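Local coordinates for GCN5-related N-acetyltransferase (Brucella melitensis biovar Abortus, PDB 4J3G), which probably transfers an acetyl group from acetyl-CoA to the amino group of an acceptor, perhaps the N-terminal alanine of a ribosomal protein, at residues A29-A32 with D33-A36; T55-D58 with L59-H63; A149-A152 with L153-Q157. All blocks are in the same frame, centred on the assembly; numbering follows the deposited sequence.

In the fold
Following the chain from the N terminus, strand 25-28 of the GNAT fold runs into contact 1, a tight turn that launches helix 34-47. Contact 2 comes next, where the loop leaving that helix is capped into helix 59-72. The two helices follow each other in sequence, and their first turns meet: Leu34 packs on Leu59 and Arg62, and Glu31 probably bonds to His63. Contact 3 comes much later, within helix 148-156 between strands 138-144 and 160-171, on the opposite side of the chain's centre and about 27 Å from contact 1, centre to centre. All three are local, one after another; none nests within or crosses another.

Contact 1 of 3, residues A29-A32 with D33-A36; sequences ATEA and DLPA
Thr30 and Asp33 hold together the turn, partly 3-10, that leads from strand 25-28, the first strand of the GNAT fold, into helix 34-47. The backbone N of Thr30 donates to OD2 of Asp33 at 3.0 Å, on a nearly straight path (166°), but it meets the oxygen from above the carboxylate plane. Asp33 reaches it because CG lies beside its own backbone N (chi1 -69°), which swings the carboxylate back to the start of the turn. In the backbone the same two residues are joined again: N of Asp33 donates to O of Thr30 at 3.0 Å. OD2 also forms a salt bridge with Arg27, so one carboxylate oxygen of the buried Asp33 ties strand 25-28 to the start of the helix.

On the other flank Glu31 and Leu34 pack against each other. The glutamate chain leaves with CG opposite its backbone N and then bends at chi2 (75°), bringing the carboxylate back to the leucine. CD1 of Leu34 is pressed close to that group, 3.2 Å from OE2 of Glu31, while the polar end itself probably hydrogen-bonds His63 on helix 59-72. In the backbone, N of Leu34 donates to O of Glu31 at 3.1 Å.

Pro35 brings its ring carbon CD to 3.6 Å from O of Ala32. A water bridges the next step, donating to O of Ala32 at 3.0 Å and accepting from N of Ala36 at 3.1 Å.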
loop_
_atom_site.group_PDB
_atom_site.type_symbol
_atom_site.label_atom_id
_atom_site.label_comp_id
_atom_site.label_asym_id
_atom_site.label_seq_id
_atom_site.Cartn_x
_atom_site.Cartn_y
_atom_site.Cartn_z
ATOM N N ALA A 29 7.669 3.315 23.662
ATOM C CA ALA A 29 8.749 2.330 23.679
ATOM C C ALA A 29 10.100 3.008 23.814
ATOM O O ALA A 29 10.344 4.051 23.215
ATOM C CB ALA A 29 8.742 1.502 22.391
ATOM N N THR A 30 10.987 2.366 24.547
ATOM C CA THR A 30 12.379 2.815 24.642
ATOM C C THR A 30 13.273 1.726 24.092
ATOM O O THR A 30 12.817 0.616 23.828
ATOM C CB THR A 30 12.766 3.098 26.116
ATOM O OG1 THR A 30 12.686 1.875 26.868
ATOM C CG2 THR A 30 11.814 4.112 26.719
ATOM N N GLU A 31 14.558 2.034 23.990
ATOM C CA GLU A 31 15.553 1.091 23.545
ATOM C C GLU A 31 15.578 -0.149 24.445
ATOM O O GLU A 31 15.805 -1.245 23.967
ATOM C CB GLU A 31 16.926 1.770 23.509
ATOM C CG GLU A 31 17.995 1.008 22.735
ATOM C CD GLU A 31 17.843 1.092 21.213
ATOM O OE1 GLU A 31 16.872 1.684 20.710
ATOM O OE2 GLU A 31 18.712 0.535 20.515
ATOM N N ALA A 32 15.352 0.050 25.747
ATOM C CA ALA A 32 15.216 -1.051 26.732
ATOM C C ALA A 32 14.144 -2.096 26.417
ATOM O O ALA A 32 14.213 -3.243 26.910
ATOM C CB ALA A 32 14.934 -0.453 28.102
ATOM N N ASP A 33 13.140 -1.695 25.640
ATOM C CA ASP A 33 11.999 -2.556 25.327
ATOM C C ASP A 33 12.274 -3.436 24.117
ATOM O O ASP A 33 11.469 -4.315 23.780
ATOM C CB ASP A 33 10.769 -1.711 25.025
ATOM C CG ASP A 33 10.211 -0.982 26.261
ATOM O OD1 ASP A 33 10.217 -1.533 27.391
ATOM O OD2 ASP A 33 9.697 0.124 26.063
ATOM N N LEU A 34 13.409 -3.204 23.464
ATOM C CA LEU A 34 13.675 -3.847 22.212
ATOM C C LEU A 34 13.661 -5.402 22.293
ATOM O O LEU A 34 13.132 -6.036 21.403
ATOM C CB LEU A 34 14.976 -3.339 21.608
ATOM C CG LEU A 34 14.925 -2.054 20.784
ATOM C CD1 LEU A 34 16.366 -1.687 20.438
ATOM C CD2 LEU A 34 14.104 -2.227 19.533
ATOM N N PRO A 35 14.252 -6.021 23.359
ATOM C CA PRO A 35 14.133 -7.503 23.399
ATOM C C PRO A 35 12.691 -7.973 23.397
ATOM O O PRO A 35 12.364 -8.951 22.723
ATOM C CB PRO A 35 14.825 -7.870 24.716
ATOM C CG PRO A 35 15.866 -6.816 24.871
ATOM C CD PRO A 35 15.224 -5.539 24.377
ATOM N N ALA A 36 11.837 -7.280 24.145
ATOM C CA ALA A 36 10.403 -7.636 24.182
ATOM C C ALA A 36 9.710 -7.446 22.812
ATOM O O ALA A 36 8.962 -8.317 22.378
ATOM C CB ALA A 36 9.676 -6.862 25.267
HETATM O O HOH W 1 12.546 -5.727 26.681
#

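Contact 2 of 3, residues T55-D58 with L59-H63; sequences TLVD and LENRH
Asp58 is the N-cap of helix 59-72, and its side chain reaches forward to Asn61. OD1 of Asp58 accepts from N of Asn61 at 3.0 Å, the donor lying nearly in line with the C-O bond. The reach depends on CG sitting between the backbone N and the carbonyl carbon (chi1 59°), which brings OD1 close to the N-H groups of the first turn; those dipoles would probably help to stabilise its negative charge. The helical bond from N of Arg62 to O of Asp58 is weak, at 3.4 Å.

In the GNAT fold this helix packs beside helix 34-47, and Val57 lies against the latter, touching Leu38 and Tyr41. The side chains of Val57 and Asn61 cross at about a right angle: CG1 of Val57 meets ND2 of Asn61 at 3.6 Å, and CG2 of Val57 meets OD1 of Asn61 at 3.6 Å.

Arg62 presents its side to that OD1 of Asn61, bonding with NE at 2.8 Å and with NH1 at 2.7 Å. Both donors lie in the amide's carbonyl plane and the oxygen lies in the guanidinium plane, so the two flat groups hold each other's rotation. Arg62 also makes cation-pi contacts with Trp65 and Tyr41.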
loop_
_atom_site.group_PDB
_atom_site.type_symbol
_atom_site.label_atom_id
_atom_site.label_comp_id
_atom_site.label_asym_id
_atom_site.label_seq_id
_atom_site.Cartn_x
_atom_site.Cartn_y
_atom_site.Cartn_z
ATOM N N THR A 55 10.012 -14.366 7.652
ATOM C CA THR A 55 11.425 -14.358 7.969
ATOM C C THR A 55 11.658 -13.792 9.349
ATOM O O THR A 55 11.279 -12.670 9.632
ATOM C CB THR A 55 12.201 -13.524 6.951
ATOM O OG1 THR A 55 12.025 -14.094 5.658
ATOM C CG2 THR A 55 13.708 -13.515 7.282
ATOM N N LEU A 56 12.301 -14.568 10.223
ATOM C CA LEU A 56 12.656 -14.069 11.568
ATOM C C LEU A 56 13.725 -12.990 11.468
ATOM O O LEU A 56 14.621 -13.049 10.607
ATOM C CB LEU A 56 13.203 -15.204 12.456
ATOM C CG LEU A 56 12.176 -16.151 13.079
ATOM C CD1 LEU A 56 11.410 -16.883 11.998
ATOM C CD2 LEU A 56 12.828 -17.115 14.055
ATOM N N VAL A 57 13.667 -12.042 12.390
ATOM C CA VAL A 57 14.645 -10.942 12.439
ATOM C C VAL A 57 15.413 -10.955 13.757
ATOM O O VAL A 57 15.107 -11.729 14.684
ATOM C CB VAL A 57 13.996 -9.541 12.183
ATOM C CG1 VAL A 57 13.271 -9.509 10.847
ATOM C CG2 VAL A 57 13.064 -9.140 13.311
ATOM N N ASP A 58 16.425 -10.094 13.829
ATOM C CA ASP A 58 17.294 -9.995 14.989
ATOM C C ASP A 58 17.147 -8.645 15.669
ATOM O O ASP A 58 16.408 -7.757 15.198
ATOM C CB ASP A 58 18.753 -10.300 14.609
ATOM C CG ASP A 58 19.318 -9.366 13.550
ATOM O OD1 ASP A 58 18.774 -8.281 13.285
ATOM O OD2 ASP A 58 20.381 -9.689 13.005
ATOM N N LEU A 59 17.809 -8.511 16.813
ATOM C CA LEU A 59 17.655 -7.345 17.635
ATOM C C LEU A 59 18.002 -6.071 16.848
ATOM O O LEU A 59 17.264 -5.063 16.941
ATOM C CB LEU A 59 18.518 -7.466 18.888
ATOM C CG LEU A 59 18.152 -6.496 20.002
ATOM C CD1 LEU A 59 16.778 -6.782 20.594
ATOM C CD2 LEU A 59 19.215 -6.599 21.106
ATOM N N GLU A 60 19.055 -6.150 16.024
ATOM C CA GLU A 60 19.528 -4.992 15.260
ATOM C C GLU A 60 18.450 -4.510 14.294
ATOM O O GLU A 60 18.295 -3.321 14.105
ATOM C CB GLU A 60 20.836 -5.326 14.504
ATOM C CG GLU A 60 21.388 -4.231 13.570
ATOM C CD GLU A 60 21.600 -2.850 14.235
ATOM O OE1 GLU A 60 21.949 -2.779 15.439
ATOM O OE2 GLU A 60 21.423 -1.815 13.535
ATOM N N ASN A 61 17.747 -5.450 13.659
ATOM C CA ASN A 61 16.631 -5.138 12.770
ATOM C C ASN A 61 15.581 -4.249 13.483
ATOM O O ASN A 61 15.161 -3.223 12.972
ATOM C CB ASN A 61 15.993 -6.432 12.270
ATOM C CG ASN A 61 14.806 -6.199 11.379
ATOM O OD1 ASN A 61 13.685 -5.907 11.857
ATOM N ND2 ASN A 61 14.998 -6.408 10.077
ATOM N N ARG A 62 15.202 -4.641 14.684
ATOM C CA ARG A 62 14.190 -3.900 15.432
ATOM C C ARG A 62 14.741 -2.576 15.946
ATOM O O ARG A 62 14.000 -1.625 16.122
ATOM C CB ARG A 62 13.667 -4.745 16.583
ATOM C CG ARG A 62 12.968 -6.023 16.131
ATOM C CD ARG A 62 11.682 -5.705 15.378
ATOM N NE ARG A 62 11.895 -5.477 13.949
ATOM C CZ ARG A 62 10.982 -4.995 13.129
ATOM N NH1 ARG A 62 11.257 -4.845 11.849
ATOM N NH2 ARG A 62 9.793 -4.662 13.587
ATOM N N HIS A 63 16.037 -2.529 16.204
ATOM C CA HIS A 63 16.657 -1.278 16.627
ATOM C C HIS A 63 16.535 -0.231 15.494
ATOM O O HIS A 63 16.210 0.955 15.749
ATOM C CB HIS A 63 18.107 -1.518 17.034
ATOM C CG HIS A 63 18.948 -0.277 17.061
ATOM N ND1 HIS A 63 19.037 0.543 18.166
ATOM C CD2 HIS A 63 19.754 0.273 16.121
ATOM C CE1 HIS A 63 19.856 1.546 17.907
ATOM N NE2 HIS A 63 20.310 1.401 16.674
#

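Contact 3 of 3, residues A149-A152 with L153-Q157; sequences ASIA and LHRSQ
Ser150 and His154 form the tight, inward part of this stretch of helix 148-156, the helix that links strands 138-144 and 160-171 in the GNAT fold. O of Ser150 takes two donors from one residue: the backbone N of His154 at 3.0 Å, almost straight (174°), and ND1 of His154 at 2.9 Å. They arrive from opposite faces of the carbonyl plane, and the oxygen sits at the edge of the imidazole, close to the ring plane. With CG beside its own backbone N (chi1 -74°), the ring folds back along the helix to reach it. His154 is buried here against Ala141, Ile143 and Met181, with Phe159 in a T-shaped contact. Ile151 is buried too, against Ile143, Leu179 and Met181.

The solvent side is looser. Ala149 and Ala152 offer only methyl groups there, and the exposed Arg155 reaches back over Ile151: CG2 of Ile151 lies over one face of the guanidinium, 3.7 Å from NH2 of Arg155, while NH1 makes a salt bridge with Glu161. At the last turn OG of Ser156 donates to O of Leu153 at 2.6 Å.

Because ND1 of His154 donates to a carbonyl, it very probably carries a proton, and its bond helps to hold the ring's rotation, whereas the backbone N bond is the ordinary helical one; if the imidazole is neutral, as its buried setting suggests, NE2 would be the nitrogen without a proton.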
loop_
_atom_site.group_PDB
_atom_site.type_symbol
_atom_site.label_atom_id
_atom_site.label_comp_id
_atom_site.label_asym_id
_atom_site.label_seq_id
_atom_site.Cartn_x
_atom_site.Cartn_y
_atom_site.Cartn_z
ATOM N N ALA A 149 -12.158 -11.654 15.051
ATOM C CA ALA A 149 -11.822 -10.995 16.313
ATOM C C ALA A 149 -11.127 -9.687 16.111
ATOM O O ALA A 149 -11.513 -8.677 16.693
ATOM C CB ALA A 149 -10.990 -11.894 17.180
ATOM N N SER A 150 -10.122 -9.664 15.243
ATOM C CA SER A 150 -9.447 -8.410 14.992
ATOM C C SER A 150 -10.383 -7.384 14.335
ATOM O O SER A 150 -10.349 -6.199 14.662
ATOM C CB SER A 150 -8.196 -8.599 14.124
ATOM O OG SER A 150 -7.535 -7.345 13.989
ATOM N N ILE A 151 -11.218 -7.839 13.417
ATOM C CA ILE A 151 -12.149 -6.939 12.727
ATOM C C ILE A 151 -13.116 -6.319 13.760
ATOM O O ILE A 151 -13.339 -5.090 13.763
ATOM C CB ILE A 151 -12.889 -7.688 11.611
ATOM C CG1 ILE A 151 -11.893 -8.035 10.476
ATOM C CG2 ILE A 151 -14.015 -6.868 11.044
ATOM C CD1 ILE A 151 -12.350 -9.167 9.582
ATOM N N ALA A 152 -13.666 -7.158 14.633
ATOM C CA ALA A 152 -14.623 -6.671 15.657
ATOM C C ALA A 152 -13.921 -5.681 16.631
ATOM O O ALA A 152 -14.519 -4.694 17.080
ATOM C CB ALA A 152 -15.205 -7.856 16.411
ATOM N N LEU A 153 -12.665 -5.977 16.967
ATOM C CA LEU A 153 -11.888 -5.112 17.848
ATOM C C LEU A 153 -11.750 -3.718 17.213
ATOM O O LEU A 153 -12.027 -2.697 17.848
ATOM C CB LEU A 153 -10.520 -5.771 18.164
ATOM C CG LEU A 153 -9.489 -5.139 19.109
ATOM C CD1 LEU A 153 -8.536 -6.195 19.693
ATOM C CD2 LEU A 153 -8.689 -4.096 18.378
ATOM N N HIS A 154 -11.307 -3.676 15.955
ATOM C CA HIS A 154 -11.200 -2.406 15.245
ATOM C C HIS A 154 -12.560 -1.739 15.089
ATOM O O HIS A 154 -12.685 -0.569 15.309
ATOM C CB HIS A 154 -10.522 -2.593 13.883
ATOM C CG HIS A 154 -9.039 -2.816 13.967
ATOM N ND1 HIS A 154 -8.490 -4.004 14.385
ATOM C CD2 HIS A 154 -7.999 -2.022 13.615
ATOM C CE1 HIS A 154 -7.168 -3.917 14.342
ATOM N NE2 HIS A 154 -6.846 -2.734 13.856
ATOM N N ARG A 155 -13.586 -2.504 14.743
ATOM C CA ARG A 155 -14.915 -1.936 14.609
ATOM C C ARG A 155 -15.406 -1.268 15.896
ATOM O O ARG A 155 -16.061 -0.259 15.844
ATOM C CB ARG A 155 -15.919 -2.989 14.149
ATOM C CG ARG A 155 -17.259 -2.393 13.804
ATOM C CD ARG A 155 -17.975 -3.072 12.647
ATOM N NE ARG A 155 -17.861 -4.538 12.573
ATOM C CZ ARG A 155 -17.724 -5.232 11.432
ATOM N NH1 ARG A 155 -17.573 -4.613 10.257
ATOM N NH2 ARG A 155 -17.664 -6.565 11.462
ATOM N N SER A 156 -15.043 -1.849 17.031
ATOM C CA SER A 156 -15.411 -1.302 18.340
ATOM C C SER A 156 -14.842 0.077 18.593
ATOM O O SER A 156 -15.371 0.853 19.418
ATOM C CB SER A 156 -15.047 -2.278 19.501
ATOM O OG SER A 156 -13.639 -2.253 19.852
ATOM N N GLN A 157 -13.781 0.411 17.873
ATOM C CA GLN A 157 -13.148 1.700 18.003
ATOM C C GLN A 157 -13.516 2.647 16.854
ATOM O O GLN A 157 -12.917 3.701 16.721
ATOM C CB GLN A 157 -11.620 1.508 18.015
ATOM C CG GLN A 157 -11.103 0.701 19.182
ATOM C CD GLN A 157 -11.495 1.365 20.459
ATOM O OE1 GLN A 157 -11.194 2.539 20.661
ATOM N NE2 GLN A 157 -12.220 0.657 21.304
#